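PDB 6SLN: RagA protein from Porphyromonas gingivalis, which probably imports peptides across the outer membrane as a TonB-dependent receptor, a beta-barrel closed from within by a plug domain. Local coordinates for residues 139-144 with 168-173; 244-249 with 263-268; 270-275 with 291-296. All coordinates share one frame; numbering follows the deposited sequence.

Contact 1 of 3, residues 139-144 with 168-173; sequences TAVASV and SLDVVA
Val-141 meets the first turn of helix 169-173 with both of its methyl groups, one on Leu-169 and the other beside Asp-170. The helix is prepared by Ser-168, an N-cap whose OG accepts from Val-171 N at 2.8 Å with an N-H...O angle of 166°, a nearly straight capping bond. Ser-168 O receives Val-172 N in the regular helical pattern. Leu-169 carries the main apolar contact: its CD1 lies 3.4 Å from Val-141 CG1, and its CB comes within 3.8 Å of that same methyl, so CG1 rests along the leucine side chain. The two side chains run at a slant to one another. Leu-169 CD1 also lies 4.1 Å from Ala-142 O, a looser approach. The Asp-170 side chain is set roughly perpendicular to that of Val-141, with Asp-170 OD1 3.7 Å from Val-141 CG2. CG2 can serve this second neighbour because it is anti to the carbonyl carbon, whereas CG1 is anti to the backbone N (chi1 -160°). No hydrogen bond joins the segments; the contact is van der Waals packing, partly buried. Within the plug domain, Leu-169 also rests on Tyr-160 of strand 159-162. Asp-170 and Ala-173 touch Arg-376 of barrel strand 363-377, and Val-171 reaches strand 435-450, so the short helix lies between the rest of the plug and the barrel wall.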
loop_
_atom_site.group_PDB
_atom_site.type_symbol
_atom_site.label_atom_id
_atom_site.label_comp_id
_atom_site.label_asym_id
_atom_site.label_seq_id
_atom_site.Cartn_x
_atom_site.Cartn_y
_atom_site.Cartn_z
ATOM N N THR A 139 20.190 -7.278 13.260
ATOM C CA THR A 139 19.090 -8.054 12.707
ATOM C C THR A 139 19.573 -9.279 11.950
ATOM O O THR A 139 18.821 -9.845 11.153
ATOM C CB THR A 139 18.218 -7.202 11.783
ATOM O OG1 THR A 139 19.000 -6.742 10.678
ATOM C CG2 THR A 139 17.661 -6.016 12.524
ATOM N N ALA A 140 20.813 -9.692 12.166
ATOM C CA ALA A 140 21.310 -10.881 11.496
ATOM C C ALA A 140 20.858 -12.133 12.238
ATOM O O ALA A 140 20.866 -12.185 13.477
ATOM C CB ALA A 140 22.833 -10.852 11.387
ATOM N N VAL A 141 20.464 -13.143 11.463
ATOM C CA VAL A 141 20.020 -14.435 11.975
ATOM C C VAL A 141 21.119 -15.471 11.741
ATOM O O VAL A 141 21.702 -15.528 10.652
ATOM C CB VAL A 141 18.712 -14.856 11.293
ATOM C CG1 VAL A 141 18.035 -15.858 12.114
ATOM C CG2 VAL A 141 17.832 -13.655 11.108
ATOM N N ALA A 142 21.410 -16.280 12.760
ATOM C CA ALA A 142 22.434 -17.315 12.633
ATOM C C ALA A 142 21.983 -18.429 11.700
ATOM O O ALA A 142 20.793 -18.734 11.588
ATOM C CB ALA A 142 22.769 -17.931 13.989
ATOM N N SER A 143 22.955 -19.051 11.040
ATOM C CA SER A 143 22.699 -20.278 10.301
ATOM C C SER A 143 22.972 -21.476 11.206
ATOM O O SER A 143 23.896 -21.453 12.024
ATOM C CB SER A 143 23.555 -20.338 9.036
ATOM O OG SER A 143 24.934 -20.450 9.332
ATOM N N VAL A 144 22.142 -22.506 11.088
ATOM C CA VAL A 144 22.313 -23.735 11.855
ATOM C C VAL A 144 22.285 -24.928 10.910
ATOM O O VAL A 144 21.432 -25.005 10.019
ATOM C CB VAL A 144 21.232 -23.897 12.940
ATOM C CG1 VAL A 144 21.517 -25.143 13.736
ATOM C CG2 VAL A 144 21.176 -22.665 13.857
ATOM N N SER A 168 8.998 -19.245 12.777
ATOM C CA SER A 168 10.122 -18.663 12.048
ATOM C C SER A 168 11.176 -18.169 13.026
ATOM O O SER A 168 10.877 -17.851 14.178
ATOM C CB SER A 168 9.667 -17.494 11.172
ATOM O OG SER A 168 9.785 -16.260 11.866
ATOM N N LEU A 169 12.424 -18.100 12.563
ATOM C CA LEU A 169 13.461 -17.586 13.450
ATOM C C LEU A 169 13.270 -16.097 13.706
ATOM O O LEU A 169 13.583 -15.618 14.800
ATOM C CB LEU A 169 14.866 -17.866 12.890
ATOM C CG LEU A 169 15.648 -18.968 13.629
ATOM C CD1 LEU A 169 17.163 -18.885 13.429
ATOM C CD2 LEU A 169 15.322 -19.020 15.126
ATOM N N ASP A 170 12.745 -15.353 12.727
ATOM C CA ASP A 170 12.434 -13.946 12.971
ATOM C C ASP A 170 11.401 -13.803 14.085
ATOM O O ASP A 170 11.539 -12.946 14.970
ATOM C CB ASP A 170 11.934 -13.274 11.690
ATOM C CG ASP A 170 12.971 -13.269 10.580
ATOM O OD1 ASP A 170 14.164 -13.020 10.870
ATOM O OD2 ASP A 170 12.589 -13.514 9.413
ATOM N N VAL A 171 10.363 -14.641 14.062
ATOM C CA VAL A 171 9.354 -14.573 15.113
ATOM C C VAL A 171 9.973 -15.025 16.434
ATOM O O VAL A 171 9.565 -14.574 17.511
ATOM C CB VAL A 171 8.112 -15.409 14.703
ATOM C CG1 VAL A 171 7.138 -15.587 15.853
ATOM C CG2 VAL A 171 7.384 -14.773 13.507
ATOM N N VAL A 172 10.988 -15.890 16.376
ATOM C CA VAL A 172 11.693 -16.290 17.592
ATOM C C VAL A 172 12.464 -15.110 18.176
ATOM O O VAL A 172 12.504 -14.934 19.396
ATOM C CB VAL A 172 12.620 -17.489 17.318
ATOM C CG1 VAL A 172 13.543 -17.711 18.505
ATOM C CG2 VAL A 172 11.813 -18.731 17.060
ATOM N N ALA A 173 13.076 -14.278 17.317
ATOM C CA ALA A 173 13.718 -13.047 17.783
ATOM C C ALA A 173 12.741 -12.062 18.443
ATOM O O ALA A 173 13.163 -11.254 19.282
ATOM C CB ALA A 173 14.428 -12.352 16.620
#

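Contact 2 of 3, residues 244-249 with 263-268; sequences ELLDFQ and KVKDMI
Leu-246 packs on Val-264 and Lys-265 where helix 242-252 meets helix 261-276, a helix-helix contact in the long connection between barrel strands 218-230 and 309-322, probably an extracellular loop, as in TonB-dependent receptors generally. The nearest CA atoms, those of Leu-246 and Val-264, are 8.4 Å apart, and the two segments meet through side chains alone. The purely apolar part is a leucine-valine pair: Leu-246 CD1 lies 3.5 Å from Val-264 CG1 as the two side chains run antiparallel past one another. Leu-246 CG is anti to the backbone N (chi1 173°), carrying CD1 across, and Val-264 meets it with the CG1 methyl. Polar interactions lie apart from this patch. No hydrogen bond crosses between the segments, and Gln-249 is engaged instead by Tyr-400 and Met-886 O, while Glu-244 forms a salt bridge with Lys-892. Met-267 packs on the backbone of another protein chain. The remaining contact is packing on the hydrocarbon part of a charged side chain. The chain of Lys-265 is stretched out past CG (chi2 169°) and lies square across Leu-246, with Lys-265 CG and CE both 3.8 Å from Leu-246 CD2.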
loop_
_atom_site.group_PDB
_atom_site.type_symbol
_atom_site.label_atom_id
_atom_site.label_comp_id
_atom_site.label_asym_id
_atom_site.label_seq_id
_atom_site.Cartn_x
_atom_site.Cartn_y
_atom_site.Cartn_z
ATOM N N GLU A 244 52.201 7.531 2.284
ATOM C CA GLU A 244 52.651 6.341 1.575
ATOM C C GLU A 244 51.795 6.069 0.347
ATOM O O GLU A 244 52.327 5.819 -0.743
ATOM C CB GLU A 244 52.644 5.149 2.521
ATOM C CG GLU A 244 53.711 5.227 3.550
ATOM C CD GLU A 244 53.629 4.108 4.542
ATOM O OE1 GLU A 244 52.501 3.627 4.819
ATOM O OE2 GLU A 244 54.699 3.725 5.054
ATOM N N LEU A 245 50.465 6.104 0.506
ATOM C CA LEU A 245 49.581 5.892 -0.637
ATOM C C LEU A 245 49.847 6.916 -1.730
ATOM O O LEU A 245 49.987 6.556 -2.904
ATOM C CB LEU A 245 48.114 5.951 -0.210
ATOM C CG LEU A 245 47.165 5.895 -1.411
ATOM C CD1 LEU A 245 47.427 4.612 -2.200
ATOM C CD2 LEU A 245 45.729 5.987 -0.972
ATOM N N LEU A 246 49.930 8.204 -1.363
ATOM C CA LEU A 246 50.152 9.235 -2.373
ATOM C C LEU A 246 51.480 9.032 -3.094
ATOM O O LEU A 246 51.555 9.152 -4.322
ATOM C CB LEU A 246 50.088 10.623 -1.745
ATOM C CG LEU A 246 50.474 11.791 -2.665
ATOM C CD1 LEU A 246 49.627 11.775 -3.918
ATOM C CD2 LEU A 246 50.310 13.124 -1.942
ATOM N N ASP A 247 52.537 8.710 -2.361
ATOM C CA ASP A 247 53.802 8.440 -3.036
ATOM C C ASP A 247 53.675 7.236 -3.948
ATOM O O ASP A 247 54.179 7.243 -5.077
ATOM C CB ASP A 247 54.915 8.212 -2.018
ATOM C CG ASP A 247 56.284 8.377 -2.624
ATOM O OD1 ASP A 247 56.508 9.404 -3.311
ATOM O OD2 ASP A 247 57.128 7.475 -2.413
ATOM N N PHE A 248 52.991 6.198 -3.470
ATOM C CA PHE A 248 52.801 4.975 -4.246
ATOM C C PHE A 248 52.109 5.270 -5.574
ATOM O O PHE A 248 52.622 4.929 -6.642
ATOM C CB PHE A 248 52.010 3.985 -3.392
ATOM C CG PHE A 248 51.625 2.722 -4.087
ATOM C CD1 PHE A 248 52.586 1.833 -4.535
ATOM C CD2 PHE A 248 50.293 2.400 -4.251
ATOM C CE1 PHE A 248 52.222 0.659 -5.154
ATOM C CE2 PHE A 248 49.922 1.221 -4.870
ATOM C CZ PHE A 248 50.887 0.354 -5.322
ATOM N N GLN A 249 50.977 5.968 -5.531
ATOM C CA GLN A 249 50.238 6.264 -6.751
ATOM C C GLN A 249 51.051 7.116 -7.713
ATOM O O GLN A 249 50.988 6.918 -8.928
ATOM C CB GLN A 249 48.927 6.968 -6.408
ATOM C CG GLN A 249 47.997 6.177 -5.497
ATOM C CD GLN A 249 46.867 7.036 -4.975
ATOM O OE1 GLN A 249 47.103 8.109 -4.399
ATOM N NE2 GLN A 249 45.627 6.597 -5.204
ATOM N N LYS A 263 52.306 18.366 -7.329
ATOM C CA LYS A 263 51.339 18.604 -8.393
ATOM C C LYS A 263 50.047 17.828 -8.155
ATOM O O LYS A 263 48.956 18.340 -8.413
ATOM C CB LYS A 263 51.950 18.248 -9.745
ATOM C CG LYS A 263 52.954 19.264 -10.224
ATOM C CD LYS A 263 53.496 18.931 -11.609
ATOM C CE LYS A 263 54.320 20.100 -12.147
ATOM N NZ LYS A 263 54.068 20.383 -13.584
ATOM N N VAL A 264 50.145 16.599 -7.646
ATOM C CA VAL A 264 48.938 15.840 -7.345
ATOM C C VAL A 264 48.166 16.507 -6.215
ATOM O O VAL A 264 46.932 16.604 -6.261
ATOM C CB VAL A 264 49.300 14.378 -7.025
ATOM C CG1 VAL A 264 48.131 13.629 -6.437
ATOM C CG2 VAL A 264 49.742 13.715 -8.271
ATOM N N LYS A 265 48.880 17.009 -5.197
ATOM C CA LYS A 265 48.212 17.711 -4.102
ATOM C C LYS A 265 47.519 18.969 -4.600
ATOM O O LYS A 265 46.371 19.239 -4.226
ATOM C CB LYS A 265 49.203 18.061 -2.998
ATOM C CG LYS A 265 49.844 16.883 -2.310
ATOM C CD LYS A 265 50.982 17.334 -1.448
ATOM C CE LYS A 265 51.192 16.430 -0.262
ATOM N NZ LYS A 265 52.519 16.751 0.349
ATOM N N ASP A 266 48.194 19.745 -5.453
ATOM C CA ASP A 266 47.551 20.920 -6.030
ATOM C C ASP A 266 46.261 20.520 -6.733
ATOM O O ASP A 266 45.197 21.097 -6.482
ATOM C CB ASP A 266 48.501 21.637 -6.990
ATOM C CG ASP A 266 49.666 22.313 -6.273
ATOM O OD1 ASP A 266 49.533 22.647 -5.078
ATOM O OD2 ASP A 266 50.726 22.513 -6.902
ATOM N N MET A 267 46.323 19.474 -7.561
ATOM C CA MET A 267 45.162 19.087 -8.354
ATOM C C MET A 267 44.017 18.593 -7.471
ATOM O O MET A 267 42.856 18.991 -7.668
ATOM C CB MET A 267 45.573 18.036 -9.382
ATOM C CG MET A 267 44.408 17.433 -10.150
ATOM S SD MET A 267 44.909 16.025 -11.163
ATOM C CE MET A 267 45.073 14.741 -9.925
ATOM N N ILE A 268 44.319 17.743 -6.482
ATOM C CA ILE A 268 43.260 17.255 -5.599
ATOM C C ILE A 268 42.747 18.383 -4.716
ATOM O O ILE A 268 41.535 18.514 -4.516
ATOM C CB ILE A 268 43.733 16.049 -4.762
ATOM C CG1 ILE A 268 44.130 14.887 -5.679
ATOM C CG2 ILE A 268 42.644 15.603 -3.789
ATOM C CD1 ILE A 268 44.755 13.678 -4.965
#

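Contact 3 of 3, residues 270-275 with 291-296; sequences AGAEDL and FPVDFN
Ala-272 faces Val-293, and this pair is the close part of the contact: Ala-272 CB and Val-293 CG2 are 3.6 Å apart. The backbones come together here too, with the CA atoms of Ala-272 and Val-293 separated by 6.9 Å, the nearest such pair across the segments. The small alanine side chain is consistent with the close approach of the loop. With the valine chi1 at 172°, CG1 is anti to the backbone N and CG2, anti to the carbonyl carbon, is the methyl directed at Ala-272. Pro-292 adds a looser contribution, its ring presenting CG at 4.4 Å from Ala-272 CB, so that one methyl is met by two successive loop residues. All three residues are buried, and no hydrogen bond crosses between the segments.

The solvent side is different. Ala-270, Glu-273 and Asp-274 of the helix are exposed, and the end of the Glu-273 side chain leads away from the loop. Beyond Val-293 the loop holds itself by an Asx turn: Asp-294 OD1 accepts from Asn-296 N at 2.8 Å with an N-H...O angle of 153°. The N-H comes from above the carboxylate plane, about 40° out of it. The same oxygen also receives His-297 N.

In the fold, residues 291-296 form an irregular link between helices 280-283 and 301-305, fixed by backbone hydrogen bonds that pair Pro-292 with Asn-402 and Asp-294 with Tyr-400. Tyr-415 covers Ala-272 and Tyr-286 touches Pro-292. The loop thus runs along helix 261-276, with Pro-292 also resting on Tyr-276 at the end of that helix and Val-293 on Ile-268 and Leu-269 one turn before Ala-272.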
loop_
_atom_site.group_PDB
_atom_site.type_symbol
_atom_site.label_atom_id
_atom_site.label_comp_id
_atom_site.label_asym_id
_atom_site.label_seq_id
_atom_site.Cartn_x
_atom_site.Cartn_y
_atom_site.Cartn_z
ATOM N N ALA A 270 42.699 21.570 -5.417
ATOM C CA ALA A 270 41.937 22.525 -6.218
ATOM C C ALA A 270 40.553 21.995 -6.558
ATOM O O ALA A 270 39.585 22.763 -6.625
ATOM C CB ALA A 270 42.690 22.866 -7.495
ATOM N N GLY A 271 40.445 20.691 -6.789
ATOM C CA GLY A 271 39.176 20.105 -7.143
ATOM C C GLY A 271 38.247 19.929 -5.977
ATOM O O GLY A 271 37.032 19.808 -6.181
ATOM N N ALA A 272 38.796 19.903 -4.765
ATOM C CA ALA A 272 37.962 19.858 -3.573
ATOM C C ALA A 272 37.395 21.232 -3.253
ATOM O O ALA A 272 36.198 21.368 -2.987
ATOM C CB ALA A 272 38.757 19.322 -2.386
ATOM N N GLU A 273 38.238 22.267 -3.257
ATOM C CA GLU A 273 37.712 23.589 -2.946
ATOM C C GLU A 273 36.778 24.070 -4.051
ATOM O O GLU A 273 35.763 24.712 -3.773
ATOM C CB GLU A 273 38.854 24.582 -2.691
ATOM C CG GLU A 273 39.571 25.109 -3.896
ATOM C CD GLU A 273 39.054 26.461 -4.295
ATOM O OE1 GLU A 273 38.929 27.317 -3.408
ATOM O OE2 GLU A 273 38.753 26.660 -5.487
ATOM N N ASP A 274 37.065 23.724 -5.305
ATOM C CA ASP A 274 36.166 24.142 -6.373
ATOM C C ASP A 274 34.795 23.483 -6.231
ATOM O O ASP A 274 33.764 24.131 -6.436
ATOM C CB ASP A 274 36.781 23.838 -7.733
ATOM C CG ASP A 274 35.880 24.250 -8.876
ATOM O OD1 ASP A 274 35.264 23.358 -9.494
ATOM O OD2 ASP A 274 35.767 25.465 -9.148
ATOM N N LEU A 275 34.759 22.208 -5.853
ATOM C CA LEU A 275 33.475 21.546 -5.672
ATOM C C LEU A 275 32.711 22.142 -4.500
ATOM O O LEU A 275 31.549 22.539 -4.651
ATOM C CB LEU A 275 33.662 20.048 -5.473
ATOM C CG LEU A 275 32.318 19.352 -5.382
ATOM C CD1 LEU A 275 31.564 19.649 -6.661
ATOM C CD2 LEU A 275 32.481 17.845 -5.161
ATOM N N PHE A 291 38.071 20.658 6.084
ATOM C CA PHE A 291 39.248 20.333 5.282
ATOM C C PHE A 291 39.097 18.895 4.796
ATOM O O PHE A 291 39.680 17.965 5.369
ATOM C CB PHE A 291 40.536 20.576 6.079
ATOM C CG PHE A 291 40.781 22.020 6.370
ATOM C CD1 PHE A 291 41.497 22.813 5.482
ATOM C CD2 PHE A 291 40.237 22.612 7.494
ATOM C CE1 PHE A 291 41.704 24.173 5.730
ATOM C CE2 PHE A 291 40.432 23.953 7.748
ATOM C CZ PHE A 291 41.179 24.736 6.867
ATOM N N PRO A 292 38.301 18.668 3.747
ATOM C CA PRO A 292 38.071 17.289 3.286
ATOM C C PRO A 292 39.298 16.644 2.661
ATOM O O PRO A 292 39.395 15.406 2.623
ATOM C CB PRO A 292 36.949 17.452 2.258
ATOM C CG PRO A 292 37.153 18.802 1.721
ATOM C CD PRO A 292 37.634 19.650 2.877
ATOM N N VAL A 293 40.231 17.437 2.154
ATOM C CA VAL A 293 41.497 16.937 1.639
ATOM C C VAL A 293 42.588 17.436 2.570
ATOM O O VAL A 293 42.768 18.647 2.731
ATOM C CB VAL A 293 41.746 17.391 0.195
ATOM C CG1 VAL A 293 43.162 17.011 -0.236
ATOM C CG2 VAL A 293 40.716 16.790 -0.711
ATOM N N ASP A 294 43.312 16.499 3.179
ATOM C CA ASP A 294 44.341 16.797 4.175
ATOM C C ASP A 294 45.476 15.785 4.005
ATOM O O ASP A 294 45.359 14.619 4.392
ATOM C CB ASP A 294 43.757 16.762 5.586
ATOM C CG ASP A 294 44.794 17.036 6.651
ATOM O OD1 ASP A 294 45.949 17.370 6.312
ATOM O OD2 ASP A 294 44.450 16.904 7.837
ATOM N N PHE A 295 46.587 16.242 3.448
ATOM C CA PHE A 295 47.769 15.404 3.299
ATOM C C PHE A 295 48.673 15.399 4.527
ATOM O O PHE A 295 49.625 14.609 4.570
ATOM C CB PHE A 295 48.538 15.862 2.067
ATOM C CG PHE A 295 47.760 15.689 0.804
ATOM C CD1 PHE A 295 47.366 14.416 0.396
ATOM C CD2 PHE A 295 47.407 16.772 0.037
ATOM C CE1 PHE A 295 46.628 14.239 -0.750
ATOM C CE2 PHE A 295 46.674 16.608 -1.113
ATOM C CZ PHE A 295 46.279 15.337 -1.511
ATOM N N ASN A 296 48.384 16.224 5.534
ATOM C CA ASN A 296 49.296 16.417 6.654
ATOM C C ASN A 296 48.897 15.621 7.876
ATOM O O ASN A 296 49.737 15.374 8.744
ATOM C CB ASN A 296 49.376 17.900 7.006
ATOM C CG ASN A 296 49.797 18.728 5.825
ATOM O OD1 ASN A 296 50.777 18.405 5.151
ATOM N ND2 ASN A 296 49.039 19.772 5.533
#

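Overall arrangement
From the N terminus, contact 1 comes first and closes a loop of 23 residues within the plug. The chain then enters the barrel through strand 218-230, and in the connection before strand 309-322 contacts 2 and 3 close two further loops in series, with none nested or crossing. Contact 1 stands apart, its nearest atoms about 31 Å from those of either other contact. Contacts 2 and 3 have centres about 12 Å apart and share helix 261-276. They meet directly: Lys-265 CG lies 3.4 Å from Phe-295 CD2, and Leu-246 CD2 lies 4.0 Å from Phe-295 CD1, so that Phe-295 of the loop touches both helices.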